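Local coordinates for protein C2 toxin component I (Clostridium botulinum, PDB 2J3X) that serves as the enzymatic component of the binary C2 toxin, an ADP-ribosyltransferase that modifies actin in target cells, at residues I115-L120 against D126-K131; H243-A248 against I282-S287. The protein carries 2 engineered substitutions. All blocks are in the same frame, centred on the assembly; numbering follows the deposited sequence.

Contact 1: I115-L120 against D126-K131; sequences IRDVEL and DETLDK. With SO4 (sulfate ion), chain O; SO4 (sulfate ion), chain Q.
Thr-128, in the first turn of helix 126-136, is the one residue of the helix segment that meets 115-120, and its two branches do different work. With its methyl anti to the backbone N and its hydroxyl anti to the carbonyl carbon (chi1 -54°), the branches part: CG2 packs on the Ile-115 backbone, 3.7 Å from Ile-115 O, and is 4.2 Å from Ile-115 CD1. The hydroxyl faces the acid of Asp-117, but Thr-128 OG1 to Asp-117 OD2 is a weak hydrogen bond at 3.4 Å, and its proton has another acceptor within reach. A water makes the closer link, 2.6 Å from Thr-128 OG1 and donating to Ile-115 O at 2.8 Å. Farther out, the other carboxylate oxygen of Asp-117, OD1, is hydrogen-bonded to Ser-114 OG, which steadies the acid, while Asp-117 and Val-118 together face Asp-123 in a classic beta bulge. The backbone just before is gripped by a sulfate, probably from the crystallisation liquor: Ile-115 N donates to O2 at 2.7 Å (154°) and Arg-116 N to O3 at 2.6 Å. A second sulfate takes a hydrogen bond from Lys-131 NZ, and Lys-131 also makes a cation-pi contact with Phe-113. Ile-115 and Leu-129 both rest on Ile-209 of strand 206-216, so loop and helix share a seat on the sheet of the first ADP-ribosyltransferase-like domain. One methyl, one weak hydrogen bond and one bridging water span the interface, so direct polar coupling between loop and helix is slight.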
# COMPACT_ATOMS: atom_id res chain seq x y z
N ILE A 115 4.53 22.33 5.60
CA ILE A 115 5.68 22.04 6.43
C ILE A 115 6.54 23.29 6.67
O ILE A 115 6.91 23.58 7.83
CB ILE A 115 6.52 20.93 5.73
CG1 ILE A 115 5.78 19.58 5.69
CG2 ILE A 115 7.90 20.85 6.39
CD1 ILE A 115 5.37 19.13 7.00
N ARG A 116 6.82 24.04 5.62
CA ARG A 116 7.58 25.30 5.76
C ARG A 116 6.57 26.42 6.00
O ARG A 116 6.12 27.04 5.04
CB ARG A 116 8.36 25.56 4.51
CG ARG A 116 9.53 24.54 4.30
CD ARG A 116 10.12 24.75 2.93
NE ARG A 116 11.34 23.93 2.72
CZ ARG A 116 11.74 23.50 1.53
NH1 ARG A 116 11.01 23.77 0.43
NH2 ARG A 116 12.87 22.78 1.43
N ASP A 117 6.29 26.69 7.26
CA ASP A 117 5.15 27.60 7.62
C ASP A 117 5.57 29.01 7.97
O ASP A 117 4.70 29.90 8.17
CB ASP A 117 4.40 27.16 8.86
CG ASP A 117 3.57 25.94 8.66
OD1 ASP A 117 3.45 25.47 7.52
OD2 ASP A 117 2.98 25.48 9.68
N VAL A 118 6.86 29.27 8.08
CA VAL A 118 7.25 30.53 8.69
C VAL A 118 8.39 31.19 7.91
O VAL A 118 9.03 30.52 7.11
CB VAL A 118 7.54 30.40 10.22
CG1 VAL A 118 6.35 29.84 10.96
CG2 VAL A 118 8.78 29.56 10.46
N GLU A 119 8.54 32.50 8.06
CA GLU A 119 9.55 33.28 7.32
C GLU A 119 9.38 33.08 5.82
O GLU A 119 10.21 32.45 5.17
CB GLU A 119 10.94 32.83 7.75
CG GLU A 119 11.14 32.85 9.28
CD GLU A 119 12.06 33.99 9.74
OE1 GLU A 119 11.57 35.14 9.85
OE2 GLU A 119 13.27 33.73 9.99
N LEU A 120 8.27 33.59 5.28
CA LEU A 120 7.98 33.49 3.86
C LEU A 120 8.11 32.07 3.35
O LEU A 120 8.62 31.82 2.25
CB LEU A 120 8.81 34.48 3.01
CG LEU A 120 8.65 35.97 3.34
CD1 LEU A 120 9.66 36.82 2.56
CD2 LEU A 120 7.21 36.43 3.09
N ASP A 126 9.24 24.30 15.15
CA ASP A 126 9.32 23.10 16.01
C ASP A 126 7.94 22.50 16.26
O ASP A 126 7.80 21.30 16.41
CB ASP A 126 9.95 23.44 17.37
CG ASP A 126 11.43 23.60 17.28
OD1 ASP A 126 12.00 23.26 16.21
OD2 ASP A 126 12.04 24.08 18.28
N GLU A 127 6.93 23.35 16.36
CA GLU A 127 5.57 22.86 16.45
C GLU A 127 5.17 21.89 15.31
O GLU A 127 4.50 20.84 15.55
CB GLU A 127 4.60 24.05 16.49
CG GLU A 127 3.16 23.59 16.66
CD GLU A 127 2.18 24.75 16.95
OE1 GLU A 127 2.56 25.88 16.70
OE2 GLU A 127 1.04 24.52 17.43
N THR A 128 5.54 22.27 14.09
CA THR A 128 5.23 21.49 12.90
C THR A 128 6.09 20.21 12.90
O THR A 128 5.60 19.12 12.57
CB THR A 128 5.55 22.31 11.64
OG1 THR A 128 4.87 23.57 11.73
CG2 THR A 128 5.14 21.60 10.34
N LEU A 129 7.35 20.35 13.26
CA LEU A 129 8.18 19.15 13.40
C LEU A 129 7.52 18.16 14.36
O LEU A 129 7.46 16.96 14.09
CB LEU A 129 9.54 19.54 13.97
CG LEU A 129 10.44 18.33 14.27
CD1 LEU A 129 10.80 17.47 13.05
CD2 LEU A 129 11.74 18.85 14.93
N ASP A 130 7.09 18.65 15.53
CA ASP A 130 6.44 17.79 16.49
C ASP A 130 5.15 17.13 15.97
O ASP A 130 4.86 15.95 16.25
CB ASP A 130 6.15 18.60 17.77
CG ASP A 130 7.43 18.98 18.53
OD1 ASP A 130 8.52 18.47 18.21
OD2 ASP A 130 7.31 19.77 19.49
N LYS A 131 4.36 17.90 15.23
CA LYS A 131 3.14 17.38 14.61
C LYS A 131 3.47 16.25 13.63
O LYS A 131 2.80 15.19 13.65
CB LYS A 131 2.43 18.54 13.91
CG LYS A 131 1.22 18.15 13.13
CD LYS A 131 0.57 19.42 12.58
CE LYS A 131 -0.63 19.06 11.73
NZ LYS A 131 -1.72 18.52 12.51
S SO4 O . 5.03 23.38 2.27
O1 SO4 O . 5.64 23.13 0.98
O2 SO4 O . 4.72 22.09 2.88
O3 SO4 O . 5.87 24.15 3.16
O4 SO4 O . 3.75 24.17 2.14
S SO4 Q . -4.44 18.75 9.80
O1 SO4 Q . -4.61 18.33 8.42
O2 SO4 Q . -3.49 17.83 10.42
O3 SO4 Q . -3.87 20.12 9.70
O4 SO4 Q . -5.65 18.69 10.58
O HOH W 1 6.43 25.06 10.20

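Contact 2: H243-A248 against I282-S287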
# COMPACT_ATOMS: atom_id res chain seq x y z
N HIS A 243 -19.54 -27.10 18.52
CA HIS A 243 -20.58 -27.34 17.54
C HIS A 243 -21.47 -26.10 17.37
O HIS A 243 -21.89 -25.78 16.26
CB HIS A 243 -21.41 -28.57 17.94
CG HIS A 243 -22.38 -28.99 16.88
ND1 HIS A 243 -21.98 -29.48 15.66
CD2 HIS A 243 -23.74 -28.98 16.86
CE1 HIS A 243 -23.04 -29.76 14.92
NE2 HIS A 243 -24.12 -29.45 15.62
N GLU A 244 -21.74 -25.42 18.49
CA GLU A 244 -22.60 -24.25 18.46
C GLU A 244 -21.91 -23.07 17.78
O GLU A 244 -22.55 -22.34 17.02
CB GLU A 244 -23.04 -23.87 19.86
CG GLU A 244 -23.96 -24.89 20.50
CD GLU A 244 -24.45 -24.43 21.83
OE1 GLU A 244 -23.60 -23.95 22.61
OE2 GLU A 244 -25.67 -24.53 22.13
N GLN A 245 -20.62 -22.92 17.99
CA GLN A 245 -19.85 -21.87 17.31
C GLN A 245 -19.85 -22.06 15.81
O GLN A 245 -20.12 -21.14 15.05
CB GLN A 245 -18.41 -21.84 17.84
CG GLN A 245 -18.23 -20.99 19.08
CD GLN A 245 -16.88 -21.22 19.74
OE1 GLN A 245 -16.23 -22.26 19.51
NE2 GLN A 245 -16.44 -20.27 20.55
N LEU A 246 -19.53 -23.27 15.37
CA LEU A 246 -19.59 -23.64 13.96
C LEU A 246 -20.96 -23.37 13.34
O LEU A 246 -21.03 -22.75 12.27
CB LEU A 246 -19.19 -25.11 13.78
CG LEU A 246 -19.15 -25.57 12.31
CD1 LEU A 246 -18.15 -24.79 11.40
CD2 LEU A 246 -18.98 -27.12 12.23
N GLY A 247 -22.04 -23.79 14.01
CA GLY A 247 -23.38 -23.59 13.45
C GLY A 247 -23.71 -22.13 13.31
O GLY A 247 -24.27 -21.71 12.31
N ALA A 248 -23.34 -21.34 14.30
CA ALA A 248 -23.62 -19.90 14.25
C ALA A 248 -22.83 -19.23 13.14
O ALA A 248 -23.38 -18.45 12.34
CB ALA A 248 -23.34 -19.26 15.63
N ILE A 282 -20.96 -15.98 17.16
CA ILE A 282 -20.11 -15.66 16.03
C ILE A 282 -18.87 -14.91 16.54
O ILE A 282 -17.75 -15.21 16.10
CB ILE A 282 -20.85 -14.86 14.98
CG1 ILE A 282 -22.00 -15.71 14.42
CG2 ILE A 282 -19.94 -14.43 13.82
CD1 ILE A 282 -23.11 -14.83 13.78
N SER A 283 -19.08 -13.97 17.46
CA SER A 283 -17.94 -13.22 18.01
C SER A 283 -17.03 -14.16 18.77
O SER A 283 -15.81 -14.07 18.64
CB SER A 283 -18.39 -12.08 18.94
OG SER A 283 -18.91 -10.97 18.19
N SER A 284 -17.62 -15.11 19.53
CA SER A 284 -16.90 -16.13 20.27
C SER A 284 -16.03 -16.96 19.27
O SER A 284 -14.81 -17.14 19.45
CB SER A 284 -17.95 -17.06 20.97
OG SER A 284 -17.32 -17.98 21.79
N ALA A 285 -16.66 -17.42 18.18
CA ALA A 285 -15.93 -18.20 17.16
C ALA A 285 -14.78 -17.42 16.59
O ALA A 285 -13.67 -17.98 16.38
CB ALA A 285 -16.86 -18.61 16.02
N LEU A 286 -15.02 -16.14 16.29
CA LEU A 286 -13.97 -15.31 15.66
C LEU A 286 -12.82 -15.01 16.65
O LEU A 286 -11.74 -14.58 16.22
CB LEU A 286 -14.55 -14.01 15.05
CG LEU A 286 -15.51 -14.25 13.89
CD1 LEU A 286 -16.07 -12.84 13.46
CD2 LEU A 286 -14.72 -14.98 12.76
N SER A 287 -13.04 -15.26 17.94
CA SER A 287 -12.00 -15.07 18.97
C SER A 287 -11.21 -16.34 19.20
O SER A 287 -10.22 -16.30 19.93
CB SER A 287 -12.62 -14.66 20.32
OG SER A 287 -13.32 -13.42 20.17
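Gln-245 lies along helix 273-286 at Ala-285 and Ser-284, and here the two segments come nearest, with the CA atoms of Gln-245 and Ala-285 5.4 Å apart. The aliphatic part of the glutamine packs on the alanine, Gln-245 CB to Ala-285 CB being 4.0 Å. Extended beyond CG, its chain carries the amide on to the serine, where Gln-245 NE2 donates to Ser-284 OG at 2.7 Å. The N-H...O angle is 147°, and the hydroxyl oxygen lies almost in the amide plane, 7° from it. Since Gln-245 OE1 accepts from Ser-242 N, both ends of the amide are engaged and its rotation is fixed.

One turn further along, Ala-248 packs on Ile-282, its CB 4.0 Å from Ile-282 CG1, and the isoleucine leans on Phe-346 as well. Small residues on both sides let the axes approach to 8.6 Å while crossing at -108°, nearly perpendicular. These helices belong to the run of helices that precedes strand 295-301 in the C-terminal ADP-ribosyltransferase-like half of the chain. Tyr-237 adds a hydrogen bond from outside, its OH meeting Ala-285 O.

Ala-285 and Ile-282 are buried, whereas the Gln-245 and Ser-284 edge is partly exposed. Looser still is the rest of 243-248: His-243, Glu-244 and Gly-247 are exposed and make no contact with 282-287, and Leu-246 points away from it.

The two contacts belong to the two ADP-ribosyltransferase-like halves of the chain and do not touch, their centres about 51 Å apart and their nearest atoms about 33 Å. Contact 1 joins a loop to a neighbouring helix only six residues on, whereas contact 2 brings together two helices with a largely helical run between them. Contact 1 is the more buried at its touching residues yet the smaller, and leans on a bridging water and a weak hydrogen bond above a sheet of the first domain. Contact 2 is partly buried, buries more surface, and combines packing of alanines against isoleucine and the glutamine's methylenes with one well-formed amide-to-hydroxyl bond. Sulfates sit beside contact 1.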